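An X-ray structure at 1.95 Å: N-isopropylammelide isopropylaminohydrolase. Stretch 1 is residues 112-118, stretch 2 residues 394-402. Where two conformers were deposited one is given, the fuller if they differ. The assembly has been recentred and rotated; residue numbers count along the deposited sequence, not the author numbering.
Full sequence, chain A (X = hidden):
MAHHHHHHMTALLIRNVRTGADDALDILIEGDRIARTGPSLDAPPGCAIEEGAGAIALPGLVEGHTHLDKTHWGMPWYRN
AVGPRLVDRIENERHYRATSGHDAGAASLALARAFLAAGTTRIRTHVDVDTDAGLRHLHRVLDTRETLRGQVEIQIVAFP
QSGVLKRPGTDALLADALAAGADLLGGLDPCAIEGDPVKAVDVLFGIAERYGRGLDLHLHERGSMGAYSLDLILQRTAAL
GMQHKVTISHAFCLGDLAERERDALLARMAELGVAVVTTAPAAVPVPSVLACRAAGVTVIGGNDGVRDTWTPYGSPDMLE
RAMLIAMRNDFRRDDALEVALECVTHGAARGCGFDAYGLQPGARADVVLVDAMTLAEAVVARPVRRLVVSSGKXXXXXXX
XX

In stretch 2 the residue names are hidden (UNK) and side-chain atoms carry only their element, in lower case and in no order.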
# COMPACT_ATOMS: atom_id res chain seq x y z
N ALA A 112 -4.27 11.76 -0.69
CA ALA A 112 -5.23 10.68 -0.46
C ALA A 112 -6.51 10.90 -1.25
O ALA A 112 -7.12 9.95 -1.75
CB ALA A 112 -5.54 10.55 1.03
N ARG A 113 -6.94 12.16 -1.39
CA ARG A 113 -8.10 12.43 -2.22
C ARG A 113 -7.82 12.15 -3.69
O ARG A 113 -8.71 11.68 -4.41
CB ARG A 113 -8.58 13.86 -1.99
CG ARG A 113 -9.48 13.96 -0.76
CD ARG A 113 -9.98 15.36 -0.46
NE ARG A 113 -11.07 15.30 0.51
CZ ARG A 113 -11.41 16.30 1.30
NH1 ARG A 113 -10.74 17.45 1.25
NH2 ARG A 113 -12.41 16.15 2.16
N ALA A 114 -6.59 12.41 -4.15
CA ALA A 114 -6.24 12.05 -5.53
C ALA A 114 -6.22 10.53 -5.71
O ALA A 114 -6.62 10.02 -6.76
CB ALA A 114 -4.88 12.64 -5.90
N PHE A 115 -5.72 9.80 -4.71
CA PHE A 115 -5.83 8.35 -4.73
C PHE A 115 -7.29 7.92 -4.91
O PHE A 115 -7.62 7.12 -5.79
CB PHE A 115 -5.25 7.76 -3.44
CG PHE A 115 -3.76 7.45 -3.51
CD1 PHE A 115 -3.30 6.38 -4.27
CD2 PHE A 115 -2.84 8.20 -2.80
CE1 PHE A 115 -1.94 6.06 -4.31
CE2 PHE A 115 -1.46 7.89 -2.84
CZ PHE A 115 -1.02 6.82 -3.61
N LEU A 116 -8.18 8.47 -4.08
CA LEU A 116 -9.60 8.13 -4.16
C LEU A 116 -10.17 8.43 -5.55
O LEU A 116 -10.85 7.59 -6.14
CB LEU A 116 -10.38 8.88 -3.09
CG LEU A 116 -11.88 8.54 -2.99
CD1 LEU A 116 -12.09 7.02 -2.71
CD2 LEU A 116 -12.54 9.37 -1.92
N ALA A 117 -9.87 9.61 -6.09
CA ALA A 117 -10.41 9.97 -7.41
C ALA A 117 -9.93 9.01 -8.50
O ALA A 117 -10.63 8.81 -9.50
CB ALA A 117 -10.01 11.41 -7.77
N ALA A 118 -8.75 8.43 -8.33
CA ALA A 118 -8.20 7.44 -9.25
C ALA A 118 -8.54 6.01 -8.83
O ALA A 118 -7.90 5.07 -9.33
CB ALA A 118 -6.68 7.60 -9.37
N UNK A 394 -21.15 6.83 -4.30
CA UNK A 394 -20.45 7.36 -5.46
C UNK A 394 -19.60 8.54 -5.01
O UNK A 394 -20.11 9.54 -4.50
c UNK A 394 -21.45 7.79 -6.55
c UNK A 394 -23.36 6.88 -7.98
c UNK A 394 -20.73 8.55 -7.63
c UNK A 394 -22.17 6.56 -7.12
N UNK A 395 -18.28 8.44 -5.22
CA UNK A 395 -17.36 9.47 -4.76
C UNK A 395 -16.60 10.15 -5.89
O UNK A 395 -16.03 11.23 -5.66
c UNK A 395 -15.56 7.73 -4.29
c UNK A 395 -17.09 8.49 -2.47
c UNK A 395 -16.37 8.91 -3.72
N UNK A 396 -16.54 9.57 -7.08
CA UNK A 396 -15.78 10.19 -8.15
C UNK A 396 -16.35 9.78 -9.49
O UNK A 396 -16.88 8.67 -9.65
c UNK A 396 -14.29 9.80 -8.07
N UNK A 397 -16.26 10.68 -10.46
CA UNK A 397 -16.61 10.37 -11.84
C UNK A 397 -15.56 10.98 -12.75
O UNK A 397 -15.11 12.10 -12.51
c UNK A 397 -20.48 10.89 -12.02
n UNK A 397 -21.66 10.38 -11.33
n UNK A 397 -21.81 8.47 -12.61
n UNK A 397 -23.34 8.86 -10.95
c UNK A 397 -18.00 10.90 -12.24
c UNK A 397 -22.27 9.24 -11.62
c UNK A 397 -19.18 10.28 -11.50
N UNK A 398 -15.19 10.23 -13.78
CA UNK A 398 -14.21 10.66 -14.79
C UNK A 398 -12.97 11.25 -14.13
O UNK A 398 -12.44 12.30 -14.52
o UNK A 398 -15.72 9.73 -17.03
c UNK A 398 -15.92 10.88 -16.62
c UNK A 398 -14.87 11.60 -15.79
n UNK A 398 -17.05 11.53 -16.85
N UNK A 399 -12.49 10.55 -13.12
CA UNK A 399 -11.22 10.87 -12.50
C UNK A 399 -11.23 12.03 -11.54
O UNK A 399 -10.15 12.48 -11.14
N UNK A 400 -12.40 12.52 -11.14
CA UNK A 400 -12.48 13.68 -10.26
C UNK A 400 -13.55 13.45 -9.21
O UNK A 400 -14.61 12.89 -9.51
c UNK A 400 -12.78 14.96 -11.06
N UNK A 401 -13.28 13.88 -7.98
CA UNK A 401 -14.24 13.69 -6.91
C UNK A 401 -15.49 14.51 -7.18
O UNK A 401 -15.42 15.64 -7.67
c UNK A 401 -11.98 13.96 -3.78
c UNK A 401 -13.66 14.11 -5.56
c UNK A 401 -12.44 13.33 -5.07
c UNK A 401 -12.79 11.86 -4.87
N UNK A 402 -16.65 13.94 -6.86
CA UNK A 402 -17.90 14.66 -7.07
C UNK A 402 -18.39 15.22 -5.75
O UNK A 402 -19.23 16.12 -5.74
OXT UNK A 402 -17.97 14.77 -4.69
c UNK A 402 -18.97 13.78 -7.73
c UNK A 402 -19.23 12.54 -6.87
c UNK A 402 -18.54 13.39 -9.13
O HOH W 1 -13.25 9.01 -11.01

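Position 394 carries four side-chain carbons, forked at the first, with one arm two carbons long. That beta-branched pattern is isoleucine, and Ile-394 lies out of reach of the helix.

Position 395 has three carbons, one bearing the other two, with no further extension, and one of the outer pair lies against the Leu-116 side chain: a valine. Its CA-to-CB bond points toward the helix, and Val-395 CG2 packs 3.9 Å from Leu-116 CD1, a buried apolar pair.

At position 396 a single carbon makes up the side chain, and it rests against the backbone of Ala-117, so the residue is alanine. Ala-396 CB lies 3.9 Å from Ala-117 CA, which means the strand meets the helix backbone itself here, with one methyl filling the gap.

Position 397 shows three carbons, a nitrogen, then a carbon carrying two more nitrogens. This is the guanidinium of arginine. The CA-to-CB bond of Arg-397 points away from the helix, and the residue takes no part in the contact; its NH1 and NH2 are hydrogen-bonded elsewhere in the structure.

Position 398 has two carbons, the second holding one oxygen and one nitrogen. A terminal amide on so short a chain is asparagine. Asn-398 is exposed, with its CA-to-CB bond pointing away, and sits in a left-handed conformation (phi 47°, psi 46°), as the second residue of a type I' turn should.

Position 399 has no side-chain atoms, and its backbone touches the Ala-117 methyl; it is glycine. Its phi of 78° by itself favours that choice. Without a side chain, Gly-399 contributes through its backbone: its O lies 3.5 Å from Ala-117 CB, and its N donates to water 1 at 2.7 Å from the water O.

Position 400 again has one carbon, while its backbone comes close to the Ala-117 methyl: an alanine. Ala-400 closes the turn, its N bonding to Arg-397 O at 3.1 Å while Arg-397 N bonds to Ala-400 O at 2.9 Å. Its CA-to-CB bond points away, yet Ala-400 CA comes within 4.2 Å of Ala-117 CB.

Position 401 bears four carbons, forked at the second, the tips reaching Arg-113, Leu-116 and Ala-117, which identifies leucine. The CA-to-CB bond runs sideways, but the end of the side chain, in the m,t rotamer, comes nearer. Leu-401 CD1 reaches Arg-113 CB at 3.8 Å, while Leu-401 CD2 lies 3.9 Å from Leu-116 CD2 and 4.0 Å from Ala-117 CB.

Position 402 has one carbon carrying two more, plus a backbone OXT: valine at the C-terminus. Val-402 makes no contact with the helix, though its N bonds to Val-395 O at 3.0 Å and so helps hold the hairpin together.

The contact is a tight hairpin laid against the last turn of a helix. Ala-117 is its centre: Ala-117 CA and Ala-400 CA lie 5.1 Å apart. Leu-116 and Leu-401 supply apolar bulk beside it. No direct hydrogen bond crosses; instead water 1 accepts from Gly-399 N and donates to Ala-117 O at 3.0 Å from the water O, linking the turn to the helix end.

Stretch 2 (394-402) IVARNGALV
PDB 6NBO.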